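Side-chain contacts in amidohydrolase 3 domain-containing protein (Pyrococcus horikoshii, PDB 3IGH), which is uncharacterised but probably acts as a metal-dependent amidohydrolase, hydrolysing carbon-nitrogen bonds other than peptide bonds: residues Q361-F364 and I365-W369; P405-P408 and W409-V412. All coordinates share one frame; numbering follows the deposited sequence. Where two conformers were deposited one is given.

Interaction 1. Residues Q361-F364 and I365-W369; sequences QPHF and IISDW. With SO4 (sulfate ion), chain E.
I366 lies across the imidazole of H363, and the two side chains cross obliquely where strand 357-360 of the barrel gives way to the short helix 364-367. In one of the two conformers of I366, its branched CB stands over one face of the ring, 4.1 Å from its centroid and 13° off the normal, a CH-pi contact. Its two arms spread toward different rim atoms: CD1 comes 3.7 Å from H363 CD2, while CG2 leans toward CE1. A beta-branched chain suits this place because it covers a flat ring without competing for its nitrogens. The imidazole reaches I366 because its CG is anti to the backbone N (chi1 -157°). H363 ND1 is hydrogen-bonded to E404, which in one conformer of S367 also binds that hydroxyl, and T411 of helix 408-417 packs against the same histidine.

Farther along, D368 lies beside F364 and points the same way. Its OD2 sits at the ring edge, 3.3 Å from F364 CD2, with ring and carboxylate planes 75° apart; Y384 holds that oxygen by a hydrogen bond. The backbone fastens the pair as well, D368 N donating to F364 O at 2.9 Å. One residue earlier, S367 N donates to H363 O at 3.2 Å. P362, its phi restrained by the ring, takes the second position of the type I turn from Q361 to F364 and offers its carbonyl to I365 N.

The F364 and D368 side is buried, whereas I366 and S367 are partly exposed. Near I366, H363 NE2 gives a good bond to O4 of a sulfate, 2.9 Å away, and a weak one to O3; K422 binds the same ion, probably from the crystallisation liquor. With both nitrogens engaged, the imidazole is fixed in its rotation.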
ATOM      1  N   GLN A 361      23.651  -6.728  15.524  1.00 27.55           N
ATOM      2  CA  GLN A 361      23.636  -8.156  15.208  1.00 29.07           C
ATOM      3  C   GLN A 361      24.566  -8.928  16.151  1.00 30.45           C
ATOM      4  O   GLN A 361      25.726  -9.162  15.814  1.00 27.80           O
ATOM      5  CB  GLN A 361      24.049  -8.387  13.749  1.00 30.85           C
ATOM      6  CG  GLN A 361      23.124  -7.794  12.673  1.00 33.16           C
ATOM      7  CD  GLN A 361      23.318  -6.301  12.488  1.00 34.03           C
ATOM      8  OE1 GLN A 361      24.440  -5.800  12.556  1.00 38.14           O
ATOM      9  NE2 GLN A 361      22.220  -5.578  12.283  1.00 41.00           N
ATOM     10  N   PRO A 362      24.075  -9.285  17.351  1.00 32.09           N
ATOM     11  CA  PRO A 362      24.918  -9.943  18.371  1.00 32.28           C
ATOM     12  C   PRO A 362      25.672 -11.209  17.951  1.00 32.84           C
ATOM     13  O   PRO A 362      26.767 -11.440  18.454  1.00 34.78           O
ATOM     14  CB  PRO A 362      23.934 -10.224  19.512  1.00 30.75           C
ATOM     15  CG  PRO A 362      22.906  -9.126  19.365  1.00 31.75           C
ATOM     16  CD  PRO A 362      22.722  -9.004  17.871  1.00 26.09           C
ATOM     17  N   HIS A 363      25.133 -11.995  17.022  1.00 31.76           N
ATOM     18  CA  HIS A 363      25.840 -13.196  16.572  1.00 33.39           C
ATOM     19  C   HIS A 363      27.159 -12.929  15.825  1.00 36.65           C
ATOM     20  O   HIS A 363      27.985 -13.836  15.686  1.00 30.80           O
ATOM     21  CB  HIS A 363      24.922 -14.157  15.806  1.00 30.50           C
ATOM     22  CG  HIS A 363      25.406 -15.575  15.816  1.00 34.20           C
ATOM     23  ND1 HIS A 363      26.197 -16.095  14.817  1.00 32.30           N
ATOM     24  CD2 HIS A 363      25.248 -16.567  16.725  1.00 36.19           C
ATOM     25  CE1 HIS A 363      26.486 -17.354  15.094  1.00 36.25           C
ATOM     26  NE2 HIS A 363      25.925 -17.663  16.248  1.00 35.47           N
ATOM     27  N   PHE A 364      27.373 -11.684  15.376  1.00 29.39           N
ATOM     28  CA  PHE A 364      28.674 -11.268  14.822  1.00 29.98           C
ATOM     29  C   PHE A 364      29.832 -11.441  15.820  1.00 31.92           C
ATOM     30  O   PHE A 364      30.960 -11.658  15.403  1.00 33.85           O
ATOM     31  CB  PHE A 364      28.649  -9.810  14.332  1.00 33.11           C
ATOM     32  CG  PHE A 364      28.096  -9.626  12.928  1.00 32.08           C
ATOM     33  CD1 PHE A 364      26.787  -9.973  12.613  1.00 38.30           C
ATOM     34  CD2 PHE A 364      28.894  -9.079  11.924  1.00 47.12           C
ATOM     35  CE1 PHE A 364      26.276  -9.775  11.311  1.00 31.28           C
ATOM     36  CE2 PHE A 364      28.397  -8.891  10.632  1.00 45.02           C
ATOM     37  CZ  PHE A 364      27.085  -9.239  10.329  1.00 41.65           C
ATOM     38  N   ILE A 365      29.555 -11.313  17.120  1.00 32.44           N
ATOM     39  CA  ILE A 365      30.538 -11.630  18.174  1.00 36.44           C
ATOM     40  C   ILE A 365      31.134 -13.033  17.972  1.00 36.36           C
ATOM     41  O   ILE A 365      32.350 -13.227  18.071  1.00 37.69           O
ATOM     42  CB  ILE A 365      29.903 -11.537  19.588  1.00 37.44           C
ATOM     43  CG1 ILE A 365      29.577 -10.080  19.937  1.00 34.44           C
ATOM     44  CG2 ILE A 365      30.815 -12.151  20.672  1.00 39.17           C
ATOM     45  CD1 ILE A 365      28.615  -9.950  21.082  1.00 36.82           C
ATOM     46  N   ILE A 366      30.263 -13.983  17.633  1.00 36.82           N
ATOM     47  CA  ILE A 366      30.669 -15.369  17.442  0.50 37.18           C
ATOM     48  C   ILE A 366      31.398 -15.600  16.124  1.00 40.13           C
ATOM     49  O   ILE A 366      32.444 -16.266  16.105  1.00 37.04           O
ATOM     50  CB  ILE A 366      29.463 -16.326  17.627  0.50 39.81           C
ATOM     51  CG1 ILE A 366      29.177 -16.475  19.119  0.50 39.94           C
ATOM     52  CG2 ILE A 366      29.712 -17.703  16.994  0.50 39.66           C
ATOM     53  CD1 ILE A 366      27.759 -16.786  19.421  0.50 38.32           C
ATOM     54  N   SER A 367      30.866 -15.039  15.035  1.00 33.21           N
ATOM     55  CA  SER A 367      31.409 -15.274  13.699  0.50 32.95           C
ATOM     56  C   SER A 367      32.709 -14.522  13.438  1.00 35.02           C
ATOM     57  O   SER A 367      33.618 -15.048  12.787  1.00 36.97           O
ATOM     58  CB  SER A 367      30.375 -14.916  12.626  0.50 34.48           C
ATOM     59  OG  SER A 367      29.297 -15.833  12.636  0.50 43.53           O
ATOM     60  N   ASP A 368      32.795 -13.293  13.938  1.00 34.72           N
ATOM     61  CA  ASP A 368      33.933 -12.426  13.647  1.00 34.66           C
ATOM     62  C   ASP A 368      35.079 -12.653  14.638  1.00 32.43           C
ATOM     63  O   ASP A 368      35.401 -11.769  15.439  1.00 32.32           O
ATOM     64  CB  ASP A 368      33.516 -10.938  13.656  1.00 38.26           C
ATOM     65  CG  ASP A 368      32.488 -10.582  12.565  1.00 49.46           C
ATOM     66  OD1 ASP A 368      32.014 -11.471  11.821  1.00 46.27           O
ATOM     67  OD2 ASP A 368      32.172  -9.381  12.450  1.00 66.62           O
ATOM     68  N   TRP A 369      35.712 -13.824  14.552  1.00 32.20           N
ATOM     69  CA  TRP A 369      36.792 -14.195  15.477  1.00 32.14           C
ATOM     70  C   TRP A 369      38.019 -13.293  15.373  1.00 30.87           C
ATOM     71  O   TRP A 369      38.761 -13.144  16.345  1.00 32.82           O
ATOM     72  CB  TRP A 369      37.186 -15.667  15.309  1.00 27.10           C
ATOM     73  CG  TRP A 369      37.576 -16.070  13.894  1.00 26.42           C
ATOM     74  CD1 TRP A 369      36.772 -16.656  12.953  1.00 33.44           C
ATOM     75  CD2 TRP A 369      38.862 -15.903  13.276  1.00 31.75           C
ATOM     76  NE1 TRP A 369      37.487 -16.876  11.792  1.00 30.33           N
ATOM     77  CE2 TRP A 369      38.773 -16.435  11.971  1.00 35.67           C
ATOM     78  CE3 TRP A 369      40.088 -15.383  13.712  1.00 31.43           C
ATOM     79  CZ2 TRP A 369      39.852 -16.431  11.089  1.00 40.11           C
ATOM     80  CZ3 TRP A 369      41.162 -15.384  12.835  1.00 41.22           C
ATOM     81  CH2 TRP A 369      41.035 -15.901  11.538  1.00 42.73           C
TER
HETATM   82  S   SO4 E   4      26.637 -20.915  17.702  1.00 54.72           S
HETATM   83  O1  SO4 E   4      25.998 -22.226  17.721  1.00 56.57           O
HETATM   84  O2  SO4 E   4      27.695 -20.869  18.709  1.00 51.42           O
HETATM   85  O3  SO4 E   4      27.185 -20.658  16.374  1.00 54.59           O
HETATM   86  O4  SO4 E   4      25.653 -19.887  18.021  1.00 55.79           O

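Interaction 2. Residues P405-P408 and W409-V412; sequences PADP and WLTV. With SO4 (sulfate ion), chain J.
The N-terminus of helix 408-417 is capped by D407, whose carboxylate reaches forward to the first turn. D407 OD2 accepts from W409 N at 3.2 Å, the N-H approaching from above the carboxylate plane, 56° out of it. With CG anti to the backbone N (chi1 -176°), the carboxylate also passes the W409 side chain, OD2 lying 3.7 Å from W409 CB; carboxylate and indole planes stand 87° apart. Replacing D407 by an alanine removes the carboxylate, and W409 N is likely to lose its capping acceptor while a gap opens beside L410.

This N-cap joins a loop to a helix in the amidohydrolase barrel, and P408 suits the first helical position, where no N-H is needed for a helical bond. Its carbonyl starts the regular pattern instead, taking V412 N at 2.9 Å. The W409 indole stacks with H482 of the C-terminal tag and meets F63 edge-to-face.

On the loop side, P405 CG touches L410 CD1 at 3.9 Å, the two apolar chains crossing at about a right angle. A water bridges loop and helix: it donates to P405 O and D407 O, 2.7 Å from each, and accepts from T411 OG1. A406 N gives a nearly straight bond to a sulfate oxygen, O4, at 2.9 Å, and H196 holds the same ion.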
ATOM      1  N   PRO A 405      23.345 -17.239  11.126  1.00 33.42           N
ATOM      2  CA  PRO A 405      22.153 -18.080  11.250  1.00 33.97           C
ATOM      3  C   PRO A 405      20.920 -17.285  11.688  1.00 33.80           C
ATOM      4  O   PRO A 405      21.036 -16.336  12.460  1.00 31.08           O
ATOM      5  CB  PRO A 405      22.545 -19.102  12.330  1.00 34.05           C
ATOM      6  CG  PRO A 405      23.761 -18.548  12.982  1.00 42.52           C
ATOM      7  CD  PRO A 405      24.462 -17.779  11.923  1.00 36.09           C
ATOM      8  N   ALA A 406      19.757 -17.664  11.176  1.00 32.93           N
ATOM      9  CA  ALA A 406      18.517 -16.930  11.468  1.00 30.76           C
ATOM     10  C   ALA A 406      17.920 -17.262  12.834  1.00 34.43           C
ATOM     11  O   ALA A 406      17.108 -16.497  13.341  1.00 29.85           O
ATOM     12  CB  ALA A 406      17.483 -17.162  10.364  1.00 31.96           C
ATOM     13  N   ASP A 407      18.326 -18.390  13.426  1.00 31.86           N
ATOM     14  CA  ASP A 407      17.757 -18.869  14.702  1.00 31.43           C
ATOM     15  C   ASP A 407      17.912 -17.815  15.789  1.00 25.28           C
ATOM     16  O   ASP A 407      19.037 -17.485  16.170  1.00 32.59           O
ATOM     17  CB  ASP A 407      18.448 -20.173  15.131  1.00 29.26           C
ATOM     18  CG  ASP A 407      17.844 -20.795  16.390  1.00 39.05           C
ATOM     19  OD1 ASP A 407      18.337 -21.870  16.769  1.00 40.21           O
ATOM     20  OD2 ASP A 407      16.900 -20.244  17.001  1.00 35.21           O
ATOM     21  N   PRO A 408      16.779 -17.251  16.260  1.00 28.09           N
ATOM     22  CA  PRO A 408      16.863 -16.136  17.189  1.00 26.63           C
ATOM     23  C   PRO A 408      17.502 -16.500  18.523  1.00 32.86           C
ATOM     24  O   PRO A 408      18.128 -15.648  19.143  1.00 30.49           O
ATOM     25  CB  PRO A 408      15.400 -15.696  17.363  1.00 27.73           C
ATOM     26  CG  PRO A 408      14.588 -16.836  16.912  1.00 34.54           C
ATOM     27  CD  PRO A 408      15.384 -17.565  15.895  1.00 29.52           C
ATOM     28  N   TRP A 409      17.375 -17.758  18.941  1.00 30.71           N
ATOM     29  CA  TRP A 409      17.942 -18.180  20.209  1.00 30.82           C
ATOM     30  C   TRP A 409      19.464 -18.169  20.207  1.00 28.96           C
ATOM     31  O   TRP A 409      20.076 -17.892  21.239  1.00 33.84           O
ATOM     32  CB  TRP A 409      17.374 -19.540  20.641  1.00 28.35           C
ATOM     33  CG  TRP A 409      15.924 -19.431  20.990  1.00 30.69           C
ATOM     34  CD1 TRP A 409      14.877 -19.955  20.298  1.00 33.23           C
ATOM     35  CD2 TRP A 409      15.355 -18.704  22.093  1.00 32.43           C
ATOM     36  NE1 TRP A 409      13.694 -19.628  20.914  1.00 34.56           N
ATOM     37  CE2 TRP A 409      13.956 -18.856  22.011  1.00 32.45           C
ATOM     38  CE3 TRP A 409      15.893 -17.943  23.141  1.00 31.80           C
ATOM     39  CZ2 TRP A 409      13.081 -18.281  22.940  1.00 37.43           C
ATOM     40  CZ3 TRP A 409      15.026 -17.378  24.067  1.00 33.89           C
ATOM     41  CH2 TRP A 409      13.632 -17.550  23.956  1.00 33.39           C
ATOM     42  N   LEU A 410      20.066 -18.430  19.046  1.00 31.83           N
ATOM     43  CA  LEU A 410      21.517 -18.292  18.883  1.00 33.04           C
ATOM     44  C   LEU A 410      21.983 -16.842  19.032  1.00 36.77           C
ATOM     45  O   LEU A 410      23.070 -16.589  19.543  1.00 32.77           O
ATOM     46  CB  LEU A 410      21.984 -18.869  17.542  1.00 31.74           C
ATOM     47  CG  LEU A 410      21.774 -20.363  17.275  1.00 36.26           C
ATOM     48  CD1 LEU A 410      22.352 -20.737  15.914  1.00 41.35           C
ATOM     49  CD2 LEU A 410      22.396 -21.220  18.385  1.00 39.82           C
ATOM     50  N   THR A 411      21.146 -15.894  18.606  1.00 30.32           N
ATOM     51  CA  THR A 411      21.472 -14.476  18.719  1.00 32.12           C
ATOM     52  C   THR A 411      21.225 -13.965  20.134  1.00 29.35           C
ATOM     53  O   THR A 411      21.998 -13.144  20.641  1.00 29.61           O
ATOM     54  CB  THR A 411      20.737 -13.647  17.617  1.00 29.29           C
ATOM     55  OG1 THR A 411      21.421 -13.838  16.370  1.00 31.59           O
ATOM     56  CG2 THR A 411      20.684 -12.151  17.941  1.00 30.81           C
ATOM     57  N   VAL A 412      20.168 -14.470  20.779  1.00 29.99           N
ATOM     58  CA  VAL A 412      19.924 -14.194  22.200  1.00 33.18           C
ATOM     59  C   VAL A 412      21.127 -14.660  23.029  1.00 33.84           C
ATOM     60  O   VAL A 412      21.649 -13.911  23.858  1.00 33.57           O
ATOM     61  CB  VAL A 412      18.620 -14.860  22.714  1.00 30.50           C
ATOM     62  CG1 VAL A 412      18.488 -14.737  24.251  1.00 33.44           C
ATOM     63  CG2 VAL A 412      17.396 -14.228  22.044  1.00 30.51           C
TER
HETATM   64  S   SO4 J   9      20.273 -20.627   8.574  0.50 44.92           S
HETATM   65  O1  SO4 J   9      19.691 -21.876   8.098  0.50 38.03           O
HETATM   66  O2  SO4 J   9      21.409 -20.930   9.437  0.50 50.62           O
HETATM   67  O3  SO4 J   9      20.728 -19.827   7.440  0.50 40.01           O
HETATM   68  O4  SO4 J   9      19.269 -19.892   9.330  0.50 33.97           O
HETATM   69  O   HOH W   1      21.092 -16.132  15.109  1.00 32.24           O

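Both contacts are turns that lead from loop into helix, and they touch: P405 CG and T411 OG1 of interaction 2 pack against the H363 side chain of interaction 1, and P362 CB lies near T411 O. Interaction 1 is the more buried of the two, and its side-chain polar ends are taken up by E404, just before interaction 2, and by Y384. Interaction 2 is only partly buried and relies more on its own means, an aspartate cap and a shared water. Each meets a sulfate, through an imidazole nitrogen in residues 361-369 but a backbone N-H in 405-412. Aromatic packing differs too: F364 meets H339, W409 both F63 within the fold and the tag residue H482.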